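Local coordinates for protein O-ureido-L-serine synthase (Streptomyces lavendulae, PDB 3X44) that catalyses the pyridoxal-phosphate-dependent addition of hydroxyurea to O-acetyl-L-serine, giving O-ureido-L-serine for D-cycloserine biosynthesis, and also makes L-cysteine from sulfide, at residues K32-N37 and L287-D292; G40-R45 and S150-T155; L201-A206 and G221-F226; N205-A210 and L239-E244. The protein carries 1 engineered substitution. All blocks are in the same frame, centred on the assembly; numbering follows the deposited sequence.

Contact 1: residues K32-N37 and L287-D292; sequences KVESFN and LAMLPD. With PUS ((E)-O-(carbamoylamino)-N-({3-hydroxy-2-methyl-5-[(phosphonooxy)methyl]pyridin-4-yl}methylidene)-L-serine), chain C.
K32 and M289 lie side by side on one face of the sheet and point the same way. The sulfur SD of M289 rests 3.8 Å from CB of K32. M289 bends at chi2 and chi3, and its CE lies 4.1 Å from CG of E34; M289 and E34 cross at a slant. On the other face V33 and L290 meet loosely, with CG2 of V33 4.4 Å from CD1 of L290. The backbones beneath are neighbouring parallel strands, 28-33 and 285-290. K32 N donates to A288 O at 2.9 Å, and L290 N donates to K32 O at 2.9 Å. E34 N then reaches L290 O at 3.1 Å, which carries the ladder into the 3-10 turn. A water accepts from S35 N and donates to the same L290 O. Beyond the strand end, P291 sets CB 3.1 Å from N1 of the bound PUS, and D292 approaches its methyl C2A. D292 OD2 is held by Y297 and N73. The buried charged ends are paired, K32 with E159 and E34 with R45 and T14. The parallel pairing runs up to the strand end, where P291 and D292 meet the cofactor part of PUS.

Contact 2: residues G40-R45 and S150-T155; sequences GSVADR and SYHRET. Engineered in segment 40-45: A43 (natural residue Lys).
R45 has CG anti to its carbonyl carbon (chi1 -63°), and its chain runs extended from CG to NE, placing NE alongside helix 147-164. Y151 has CG anti to the backbone N (chi1 -156°), which brings its ring beside the base of R45. The two side chains cross at about a right angle. CB of R45 is 3.6 Å from CD2 of Y151, and the carbonyl O of R45 lies over one face of the ring, 3.4 Å from CD2. CD of R45 comes within 3.9 Å of CE1 of H152. V42 meets the same imidazole carbon at the ring edge, in plane, with CG2 3.8 Å from CE1. The side chains of R45 and T155 run past each other in opposite directions. NH1 gives T155 OG1 a weak bond of 3.0 Å, from the edge of the guanidinium. T155 OG1 in turn donates to Y151 O at 2.6 Å. That carbonyl also accepts from T155 N, from the opposite face of its plane. A water donates to V42 O and accepts a weak bond from H152 NE2, while ND1 of H152 bonds to T156. The H152 side chain lies about 4 Å from PUS, nearest atoms, and touches T181, a pyridoxal-phosphate-binding residue. A43 is engineered, at the site of the cofactor-binding lysine. Its N bonds to S41 OG, a capping bond in the turn that leads into helix 43-56. The contact joins the two helices mostly by packing, with one weak hydrogen bond and a water bridge. The salt bridges of R45 to E34 and E159 probably balance most of its charge.

Contact 3: residues L201-A206 and G221-F226; sequences LEPSNA and GLAPNF. With PUS ((E)-O-(carbamoylamino)-N-({3-hydroxy-2-methyl-5-[(phosphonooxy)methyl]pyridin-4-yl}methylidene)-L-serine), chain C.
G221 O accepts a hydrogen bond of 2.9 Å from NZ2 of the ureido group of PUS. G221 belongs to a loop that packs on segment 201-206 through L222 and A223. L222 divides its side chain between ligand and protein. Methyl CD2 lies 3.4 Å from C6 of the PUS pyridine ring, while CD1 looks to L201 CD1 at 4.4 Å. CB of L222 also approaches CG of P203. A223 makes the tighter packing. Its CB is 3.6 Å from CD of P203 and 3.7 Å from CB of A206. P203 and A206 are the two ends of a type I beta turn, closed by A206 N bonding to P203 O at 2.9 Å. The methyl of A223 thus sits against both ends of the turn. P224 CB comes 3.4 Å from OZ1 of PUS. The backbone of A223 is tied elsewhere, its O accepting from W214. The joint between the segments is therefore apolar, and one backbone carbonyl of the loop bonds to the ligand. The loop lends that carbonyl to the ureido group and the hydrocarbon of L222 to the ring, backed by the turn after strand 197-203.

Contact 4: residues N205-A210 and L239-E244; sequences NAAMLA and LVTMDE
The beta-alpha-beta unit of strand 197-203, helix 208-211 and strand 238-242 includes this contact, where the short helix and its approach pack on an edge strand within the chain. L239 carries the apolar end. Its CG is anti to the backbone N (chi1 -179°) and chi2 is 55°, which brings CD2 to A210, 3.8 Å from CA and 3.9 Å from CB. L209 crosses L239 obliquely, with its CG 4.0 Å from the same CD2. A207, centre of an inverse gamma turn, sets its CB 4.3 Å from CG2 of T241. L239, T241 and A207 direct CB toward the other segment. E202 OE1 accepts from L209 N and OE2 from A210 N. At the other end the contact is polar. N205 and E244 cross at about a right angle, their amide and carboxylate planes also nearly perpendicular. N205 ND2 donates a weak bond to E244 OE2 at 3.2 Å, although the N-H points nearly straight at the oxygen (165°). The stronger partner of that oxygen is Q218 N. E244 opens helix 244-257, just after N-cap D243. A water joins the two segments there, donating to N205 OD1 and accepting from E244 N, each at 2.7 Å.

In the fold
The mixed sheet ties three contacts together. Contact 1 pairs strands 28-33 and 285-290; contacts 3 and 4 lie at strands 197-203 and 238-242, the latter an edge strand within the chain. Contact 1 closes a loop holding the others. Contact 2 comes first and joins helix 43-56, which follows strand 28-33, to helix 147-164. Contacts 3 and 4 follow, sharing N205 and A206. Contacts 1 and 2 touch through the E34-R45 salt bridge, centres 10 Å apart. Contacts 3 and 4 have centres 6 Å apart. Contacts 1 and 3, with centres 19 Å apart, both touch PUS. The adduct of pyridoxal phosphate with the product O-ureido-L-serine thus lies between parts distant in sequence.

Contact 1: residues K32-N37 and L287-D292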
# COMPACT_ATOMS: atom_id res chain seq x y z
N LYS A 32 -9.79 0.32 14.42
CA LYS A 32 -9.28 1.23 13.39
C LYS A 32 -8.44 2.27 14.11
O LYS A 32 -8.96 3.03 14.94
CB LYS A 32 -10.43 1.90 12.63
CG LYS A 32 -10.03 2.50 11.27
CD LYS A 32 -11.15 2.38 10.22
CE LYS A 32 -10.76 3.03 8.89
NZ LYS A 32 -9.49 2.49 8.28
N VAL A 33 -7.15 2.28 13.81
CA VAL A 33 -6.20 3.17 14.45
C VAL A 33 -5.97 4.47 13.68
O VAL A 33 -5.03 4.59 12.90
CB VAL A 33 -4.85 2.45 14.64
CG1 VAL A 33 -4.01 3.16 15.69
CG2 VAL A 33 -5.11 1.01 15.04
N GLU A 34 -6.82 5.46 13.96
CA GLU A 34 -6.75 6.77 13.31
C GLU A 34 -5.56 7.62 13.74
O GLU A 34 -5.33 8.69 13.18
CB GLU A 34 -8.06 7.52 13.57
CG GLU A 34 -9.27 6.86 12.94
CD GLU A 34 -9.20 6.82 11.43
OE1 GLU A 34 -9.42 5.74 10.84
OE2 GLU A 34 -8.91 7.88 10.83
N SER A 35 -4.80 7.15 14.72
CA SER A 35 -3.63 7.88 15.20
C SER A 35 -2.59 7.92 14.08
O SER A 35 -1.70 8.77 14.08
CB SER A 35 -3.04 7.21 16.44
OG SER A 35 -2.71 5.86 16.16
N PHE A 36 -2.70 6.98 13.14
CA PHE A 36 -1.77 6.89 12.02
C PHE A 36 -1.89 8.07 11.04
O PHE A 36 -1.08 8.21 10.12
CB PHE A 36 -1.97 5.56 11.28
CG PHE A 36 -1.30 4.38 11.95
CD1 PHE A 36 0.02 4.04 11.63
CD2 PHE A 36 -1.98 3.61 12.88
CE1 PHE A 36 0.63 2.94 12.23
CE2 PHE A 36 -1.38 2.51 13.49
CZ PHE A 36 -0.06 2.17 13.16
N ASN A 37 -2.92 8.90 11.22
CA ASN A 37 -3.08 10.07 10.37
C ASN A 37 -1.96 11.03 10.78
O ASN A 37 -1.56 11.05 11.95
CB ASN A 37 -4.45 10.72 10.61
CG ASN A 37 -5.56 10.05 9.81
OD1 ASN A 37 -5.40 9.79 8.62
ND2 ASN A 37 -6.67 9.77 10.47
N LEU A 287 -15.81 -4.38 15.17
CA LEU A 287 -14.85 -3.36 14.79
C LEU A 287 -15.10 -2.09 15.61
O LEU A 287 -16.22 -1.57 15.64
CB LEU A 287 -14.97 -3.02 13.31
CG LEU A 287 -14.09 -1.86 12.83
CD1 LEU A 287 -12.62 -2.28 12.90
CD2 LEU A 287 -14.48 -1.46 11.41
N ALA A 288 -14.04 -1.59 16.25
CA ALA A 288 -14.13 -0.39 17.07
C ALA A 288 -13.20 0.72 16.57
O ALA A 288 -12.05 0.46 16.20
CB ALA A 288 -13.78 -0.72 18.53
N MET A 289 -13.71 1.95 16.56
CA MET A 289 -12.93 3.10 16.12
C MET A 289 -12.07 3.65 17.25
O MET A 289 -12.54 3.80 18.37
CB MET A 289 -13.85 4.22 15.63
CG MET A 289 -14.70 3.87 14.43
SD MET A 289 -13.70 3.72 12.94
CE MET A 289 -13.07 5.40 12.76
N LEU A 290 -10.81 3.93 16.95
CA LEU A 290 -9.88 4.52 17.92
C LEU A 290 -9.54 5.86 17.24
O LEU A 290 -8.63 5.94 16.40
CB LEU A 290 -8.62 3.66 18.08
CG LEU A 290 -8.76 2.15 18.30
CD1 LEU A 290 -7.41 1.60 18.71
CD2 LEU A 290 -9.82 1.83 19.35
N PRO A 291 -10.28 6.91 17.59
CA PRO A 291 -10.11 8.27 17.05
C PRO A 291 -8.75 8.95 17.11
O PRO A 291 -8.38 9.65 16.17
CB PRO A 291 -11.20 9.07 17.76
CG PRO A 291 -12.25 8.03 18.11
CD PRO A 291 -11.40 6.86 18.55
N ASP A 292 -8.01 8.77 18.20
CA ASP A 292 -6.73 9.45 18.29
C ASP A 292 -5.68 8.75 19.16
O ASP A 292 -5.94 7.72 19.77
CB ASP A 292 -6.93 10.89 18.77
CG ASP A 292 -7.44 10.97 20.21
OD1 ASP A 292 -7.60 9.92 20.87
OD2 ASP A 292 -7.68 12.11 20.67
N PUS C . -13.67 15.78 17.61
CA PUS C . -14.20 17.07 17.01
CB PUS C . -15.64 17.41 17.55
OG PUS C . -15.61 17.54 19.04
ND PUS C . -16.59 18.51 19.49
CE PUS C . -17.53 18.13 20.39
NZ2 PUS C . -17.81 16.83 20.56
OZ1 PUS C . -18.10 18.95 21.02
C PUS C . -13.23 18.22 17.37
O PUS C . -12.10 17.96 17.66
OT PUS C . -13.61 19.37 17.35
C2 PUS C . -12.22 12.03 19.51
C3 PUS C . -12.57 13.27 18.80
C4 PUS C . -13.84 13.33 18.06
C5 PUS C . -14.70 12.14 18.03
C6 PUS C . -14.25 10.94 18.77
C2A PUS C . -10.95 11.95 20.31
C4A PUS C . -14.34 14.63 17.47
C5A PUS C . -16.02 12.12 17.28
N1 PUS C . -13.06 10.94 19.46
O3 PUS C . -11.72 14.31 18.78
O1P PUS C . -16.88 14.10 15.12
O2P PUS C . -16.76 12.25 13.65
O3P PUS C . -18.19 12.16 15.55
O4P PUS C . -15.79 12.07 15.83
P PUS C . -16.91 12.65 15.04
O HOH W 1 -5.83 5.56 17.24

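Contact 2: residues G40-R45 and S150-T155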
# COMPACT_ATOMS: atom_id res chain seq x y z
N GLY A 40 -2.48 12.89 13.84
CA GLY A 40 -2.61 12.10 15.04
C GLY A 40 -4.02 11.68 15.40
O GLY A 40 -4.26 11.13 16.48
N SER A 41 -4.98 11.93 14.51
CA SER A 41 -6.36 11.57 14.79
C SER A 41 -7.26 11.61 13.56
O SER A 41 -6.88 12.13 12.51
CB SER A 41 -6.94 12.49 15.87
OG SER A 41 -7.51 13.65 15.29
N VAL A 42 -8.46 11.07 13.73
CA VAL A 42 -9.46 11.01 12.68
C VAL A 42 -9.87 12.41 12.18
O VAL A 42 -10.40 12.56 11.08
CB VAL A 42 -10.71 10.26 13.20
CG1 VAL A 42 -11.34 11.04 14.31
CG2 VAL A 42 -11.70 10.00 12.07
N ALA A 43 -9.62 13.43 12.99
CA ALA A 43 -9.98 14.80 12.64
C ALA A 43 -9.35 15.26 11.33
O ALA A 43 -9.86 16.17 10.67
CB ALA A 43 -9.58 15.75 13.77
N ASP A 44 -8.25 14.62 10.95
CA ASP A 44 -7.55 14.96 9.72
C ASP A 44 -8.45 14.81 8.49
O ASP A 44 -8.33 15.57 7.52
CB ASP A 44 -6.33 14.06 9.54
CG ASP A 44 -5.14 14.50 10.37
OD1 ASP A 44 -4.03 14.03 10.06
OD2 ASP A 44 -5.30 15.29 11.33
N ARG A 45 -9.34 13.82 8.52
CA ARG A 45 -10.23 13.56 7.39
C ARG A 45 -11.21 14.70 7.17
O ARG A 45 -11.49 15.10 6.04
CB ARG A 45 -10.99 12.25 7.60
CG ARG A 45 -10.11 11.01 7.67
CD ARG A 45 -10.90 9.82 8.20
NE ARG A 45 -10.06 8.65 8.46
CZ ARG A 45 -9.82 7.69 7.57
NH1 ARG A 45 -10.36 7.75 6.36
NH2 ARG A 45 -9.04 6.66 7.90
N SER A 150 -19.29 13.17 4.33
CA SER A 150 -18.99 12.73 2.97
C SER A 150 -17.58 12.16 2.84
O SER A 150 -17.38 11.17 2.14
CB SER A 150 -19.20 13.88 1.98
OG SER A 150 -18.02 14.65 1.85
N TYR A 151 -16.60 12.76 3.50
CA TYR A 151 -15.25 12.22 3.39
C TYR A 151 -15.19 10.87 4.08
O TYR A 151 -14.35 10.04 3.76
CB TYR A 151 -14.22 13.16 3.99
CG TYR A 151 -12.82 12.97 3.42
CD1 TYR A 151 -12.46 13.51 2.19
CD2 TYR A 151 -11.86 12.26 4.13
CE1 TYR A 151 -11.16 13.35 1.67
CE2 TYR A 151 -10.57 12.09 3.63
CZ TYR A 151 -10.22 12.63 2.41
OH TYR A 151 -8.93 12.46 1.95
N HIS A 152 -16.09 10.64 5.04
CA HIS A 152 -16.12 9.37 5.75
C HIS A 152 -16.77 8.28 4.91
O HIS A 152 -16.41 7.11 5.01
CB HIS A 152 -16.87 9.51 7.08
CG HIS A 152 -16.09 10.27 8.11
ND1 HIS A 152 -14.96 9.76 8.71
CD2 HIS A 152 -16.28 11.50 8.63
CE1 HIS A 152 -14.47 10.66 9.55
NE2 HIS A 152 -15.25 11.72 9.52
N ARG A 153 -17.74 8.68 4.09
CA ARG A 153 -18.40 7.71 3.22
C ARG A 153 -17.40 7.25 2.17
O ARG A 153 -17.35 6.08 1.80
CB ARG A 153 -19.57 8.36 2.48
CG ARG A 153 -20.78 8.70 3.31
CD ARG A 153 -21.89 9.23 2.40
NE ARG A 153 -22.90 9.98 3.14
CZ ARG A 153 -22.95 11.31 3.22
NH1 ARG A 153 -22.03 12.04 2.59
NH2 ARG A 153 -23.91 11.90 3.91
N GLU A 154 -16.58 8.18 1.70
CA GLU A 154 -15.63 7.89 0.64
C GLU A 154 -14.29 7.29 1.04
O GLU A 154 -13.66 6.60 0.24
CB GLU A 154 -15.40 9.15 -0.20
CG GLU A 154 -16.67 9.65 -0.88
CD GLU A 154 -16.65 11.14 -1.19
OE1 GLU A 154 -15.69 11.60 -1.83
OE2 GLU A 154 -17.61 11.84 -0.80
N THR A 155 -13.84 7.55 2.27
CA THR A 155 -12.56 6.99 2.69
C THR A 155 -12.69 6.01 3.85
O THR A 155 -12.45 4.82 3.69
CB THR A 155 -11.56 8.11 3.06
OG1 THR A 155 -12.08 8.90 4.14
CG2 THR A 155 -11.31 9.01 1.86
O HOH W 2 -12.70 13.60 10.37

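Contact 3: residues L201-A206 and G221-F226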
# COMPACT_ATOMS: atom_id res chain seq x y z
N LEU A 201 -22.31 4.90 20.88
CA LEU A 201 -22.35 5.12 22.31
C LEU A 201 -22.24 6.60 22.66
O LEU A 201 -21.77 7.40 21.86
CB LEU A 201 -21.22 4.34 22.99
CG LEU A 201 -19.80 4.68 22.54
CD1 LEU A 201 -19.20 5.73 23.46
CD2 LEU A 201 -18.95 3.41 22.56
N GLU A 202 -22.70 6.93 23.86
CA GLU A 202 -22.62 8.29 24.38
C GLU A 202 -22.07 8.15 25.79
O GLU A 202 -22.15 7.07 26.39
CB GLU A 202 -24.01 8.93 24.45
CG GLU A 202 -24.92 8.66 23.28
CD GLU A 202 -26.21 9.45 23.38
OE1 GLU A 202 -26.18 10.67 23.13
OE2 GLU A 202 -27.26 8.86 23.73
N PRO A 203 -21.47 9.22 26.33
CA PRO A 203 -20.94 9.11 27.70
C PRO A 203 -22.11 8.95 28.66
O PRO A 203 -23.18 9.53 28.44
CB PRO A 203 -20.19 10.43 27.91
CG PRO A 203 -20.02 11.03 26.53
CD PRO A 203 -21.22 10.55 25.75
N SER A 204 -21.93 8.16 29.71
CA SER A 204 -22.98 7.93 30.69
C SER A 204 -23.56 9.25 31.19
O SER A 204 -24.75 9.35 31.45
CB SER A 204 -22.43 7.16 31.90
OG SER A 204 -22.03 5.85 31.56
N ASN A 205 -22.69 10.25 31.33
CA ASN A 205 -23.11 11.56 31.82
C ASN A 205 -23.45 12.59 30.75
O ASN A 205 -23.65 13.77 31.05
CB ASN A 205 -22.03 12.13 32.76
CG ASN A 205 -20.61 11.90 32.25
OD1 ASN A 205 -20.38 11.14 31.32
ND2 ASN A 205 -19.65 12.58 32.87
N ALA A 206 -23.54 12.16 29.50
CA ALA A 206 -23.88 13.09 28.42
C ALA A 206 -24.70 12.40 27.34
O ALA A 206 -24.39 12.51 26.15
CB ALA A 206 -22.61 13.70 27.83
N GLY A 221 -13.83 15.02 23.11
CA GLY A 221 -14.11 14.80 21.70
C GLY A 221 -15.54 14.36 21.45
O GLY A 221 -16.07 14.57 20.36
N LEU A 222 -16.17 13.78 22.46
CA LEU A 222 -17.54 13.31 22.32
C LEU A 222 -18.60 14.21 22.92
O LEU A 222 -18.31 15.13 23.70
CB LEU A 222 -17.71 11.93 22.97
CG LEU A 222 -16.71 10.82 22.66
CD1 LEU A 222 -17.12 9.55 23.39
CD2 LEU A 222 -16.66 10.58 21.16
N ALA A 223 -19.83 13.90 22.53
CA ALA A 223 -21.04 14.53 23.02
C ALA A 223 -21.12 16.04 23.23
O ALA A 223 -20.95 16.53 24.35
CB ALA A 223 -21.46 13.82 24.30
N PRO A 224 -21.37 16.79 22.15
CA PRO A 224 -21.49 18.25 22.28
C PRO A 224 -22.87 18.47 22.93
O PRO A 224 -23.69 17.55 22.94
CB PRO A 224 -21.44 18.73 20.84
CG PRO A 224 -22.02 17.60 20.06
CD PRO A 224 -21.50 16.36 20.75
N ASN A 225 -23.14 19.65 23.47
CA ASN A 225 -24.43 19.87 24.12
C ASN A 225 -25.58 20.26 23.18
O ASN A 225 -26.33 21.20 23.45
CB ASN A 225 -24.30 20.91 25.25
CG ASN A 225 -23.60 22.18 24.81
OD1 ASN A 225 -22.92 22.21 23.78
ND2 ASN A 225 -23.75 23.24 25.60
N PHE A 226 -25.70 19.52 22.08
CA PHE A 226 -26.76 19.72 21.10
C PHE A 226 -26.68 18.56 20.10
O PHE A 226 -25.68 17.83 20.07
CB PHE A 226 -26.61 21.06 20.37
CG PHE A 226 -25.27 21.26 19.69
CD1 PHE A 226 -24.29 22.05 20.27
CD2 PHE A 226 -25.00 20.64 18.46
CE1 PHE A 226 -23.04 22.23 19.65
CE2 PHE A 226 -23.76 20.82 17.84
CZ PHE A 226 -22.78 21.61 18.44
N PUS C . -13.67 15.78 17.61
CA PUS C . -14.20 17.07 17.01
CB PUS C . -15.64 17.41 17.55
OG PUS C . -15.61 17.54 19.04
ND PUS C . -16.59 18.51 19.49
CE PUS C . -17.53 18.13 20.39
NZ2 PUS C . -17.81 16.83 20.56
OZ1 PUS C . -18.10 18.95 21.02
C PUS C . -13.23 18.22 17.37
O PUS C . -12.10 17.96 17.66
OT PUS C . -13.61 19.37 17.35
C2 PUS C . -12.22 12.03 19.51
C3 PUS C . -12.57 13.27 18.80
C4 PUS C . -13.84 13.33 18.06
C5 PUS C . -14.70 12.14 18.03
C6 PUS C . -14.25 10.94 18.77
C2A PUS C . -10.95 11.95 20.31
C4A PUS C . -14.34 14.63 17.47
C5A PUS C . -16.02 12.12 17.28
N1 PUS C . -13.06 10.94 19.46
O3 PUS C . -11.72 14.31 18.78
O1P PUS C . -16.88 14.10 15.12
O2P PUS C . -16.76 12.25 13.65
O3P PUS C . -18.19 12.16 15.55
O4P PUS C . -15.79 12.07 15.83
P PUS C . -16.91 12.65 15.04

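Contact 4: residues N205-A210 and L239-E244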
# COMPACT_ATOMS: atom_id res chain seq x y z
N ASN A 205 -22.69 10.25 31.33
CA ASN A 205 -23.11 11.56 31.82
C ASN A 205 -23.45 12.59 30.75
O ASN A 205 -23.65 13.77 31.05
CB ASN A 205 -22.03 12.13 32.76
CG ASN A 205 -20.61 11.90 32.25
OD1 ASN A 205 -20.38 11.14 31.32
ND2 ASN A 205 -19.65 12.58 32.87
N ALA A 206 -23.54 12.16 29.50
CA ALA A 206 -23.88 13.09 28.42
C ALA A 206 -24.70 12.40 27.34
O ALA A 206 -24.39 12.51 26.15
CB ALA A 206 -22.61 13.70 27.83
N ALA A 207 -25.75 11.70 27.76
CA ALA A 207 -26.63 11.00 26.83
C ALA A 207 -27.60 12.01 26.23
O ALA A 207 -28.79 12.02 26.55
CB ALA A 207 -27.38 9.90 27.56
N MET A 208 -27.06 12.87 25.37
CA MET A 208 -27.83 13.91 24.71
C MET A 208 -28.87 13.36 23.73
O MET A 208 -30.02 13.79 23.73
CB MET A 208 -26.87 14.86 23.97
CG MET A 208 -27.51 16.13 23.43
SD MET A 208 -28.05 17.24 24.75
CE MET A 208 -29.80 17.14 24.56
N LEU A 209 -28.46 12.40 22.91
CA LEU A 209 -29.36 11.81 21.92
C LEU A 209 -30.37 10.84 22.52
O LEU A 209 -31.54 10.82 22.12
CB LEU A 209 -28.54 11.09 20.84
CG LEU A 209 -29.28 10.55 19.62
CD1 LEU A 209 -30.03 11.68 18.91
CD2 LEU A 209 -28.26 9.91 18.68
N ALA A 210 -29.92 10.04 23.48
CA ALA A 210 -30.80 9.06 24.12
C ALA A 210 -31.81 9.68 25.07
O ALA A 210 -33.00 9.37 25.00
CB ALA A 210 -29.96 8.01 24.85
N LEU A 239 -28.12 2.25 20.33
CA LEU A 239 -27.71 3.49 20.99
C LEU A 239 -27.47 3.14 22.47
O LEU A 239 -28.42 2.89 23.21
CB LEU A 239 -28.83 4.54 20.86
CG LEU A 239 -28.57 5.93 21.47
CD1 LEU A 239 -27.27 6.51 20.92
CD2 LEU A 239 -29.75 6.85 21.17
N VAL A 240 -26.21 3.13 22.87
CA VAL A 240 -25.82 2.77 24.23
C VAL A 240 -25.01 3.85 24.94
O VAL A 240 -24.72 4.91 24.37
CB VAL A 240 -24.97 1.49 24.22
CG1 VAL A 240 -25.75 0.34 23.61
CG2 VAL A 240 -23.69 1.73 23.42
N THR A 241 -24.66 3.58 26.20
CA THR A 241 -23.86 4.50 27.00
C THR A 241 -22.60 3.81 27.48
O THR A 241 -22.51 2.58 27.47
CB THR A 241 -24.61 5.00 28.25
OG1 THR A 241 -25.09 3.88 29.00
CG2 THR A 241 -25.77 5.91 27.86
N MET A 242 -21.63 4.61 27.89
CA MET A 242 -20.36 4.12 28.42
C MET A 242 -19.86 5.19 29.38
O MET A 242 -19.83 6.38 29.04
CB MET A 242 -19.36 3.91 27.28
CG MET A 242 -17.94 3.57 27.75
SD MET A 242 -17.88 2.15 28.89
CE MET A 242 -18.51 0.84 27.84
N ASP A 243 -19.47 4.78 30.58
CA ASP A 243 -18.98 5.73 31.57
C ASP A 243 -17.51 6.05 31.31
O ASP A 243 -16.74 5.19 30.87
CB ASP A 243 -19.18 5.17 32.98
CG ASP A 243 -18.28 4.00 33.26
OD1 ASP A 243 -18.64 2.87 32.86
OD2 ASP A 243 -17.21 4.21 33.88
N GLU A 244 -17.13 7.29 31.59
CA GLU A 244 -15.77 7.74 31.35
C GLU A 244 -14.67 6.96 32.04
O GLU A 244 -13.62 6.74 31.45
CB GLU A 244 -15.65 9.23 31.69
CG GLU A 244 -16.05 9.60 33.11
CD GLU A 244 -16.26 11.09 33.28
OE1 GLU A 244 -16.10 11.60 34.41
OE2 GLU A 244 -16.57 11.76 32.27
O HOH W 3 -19.22 8.88 32.29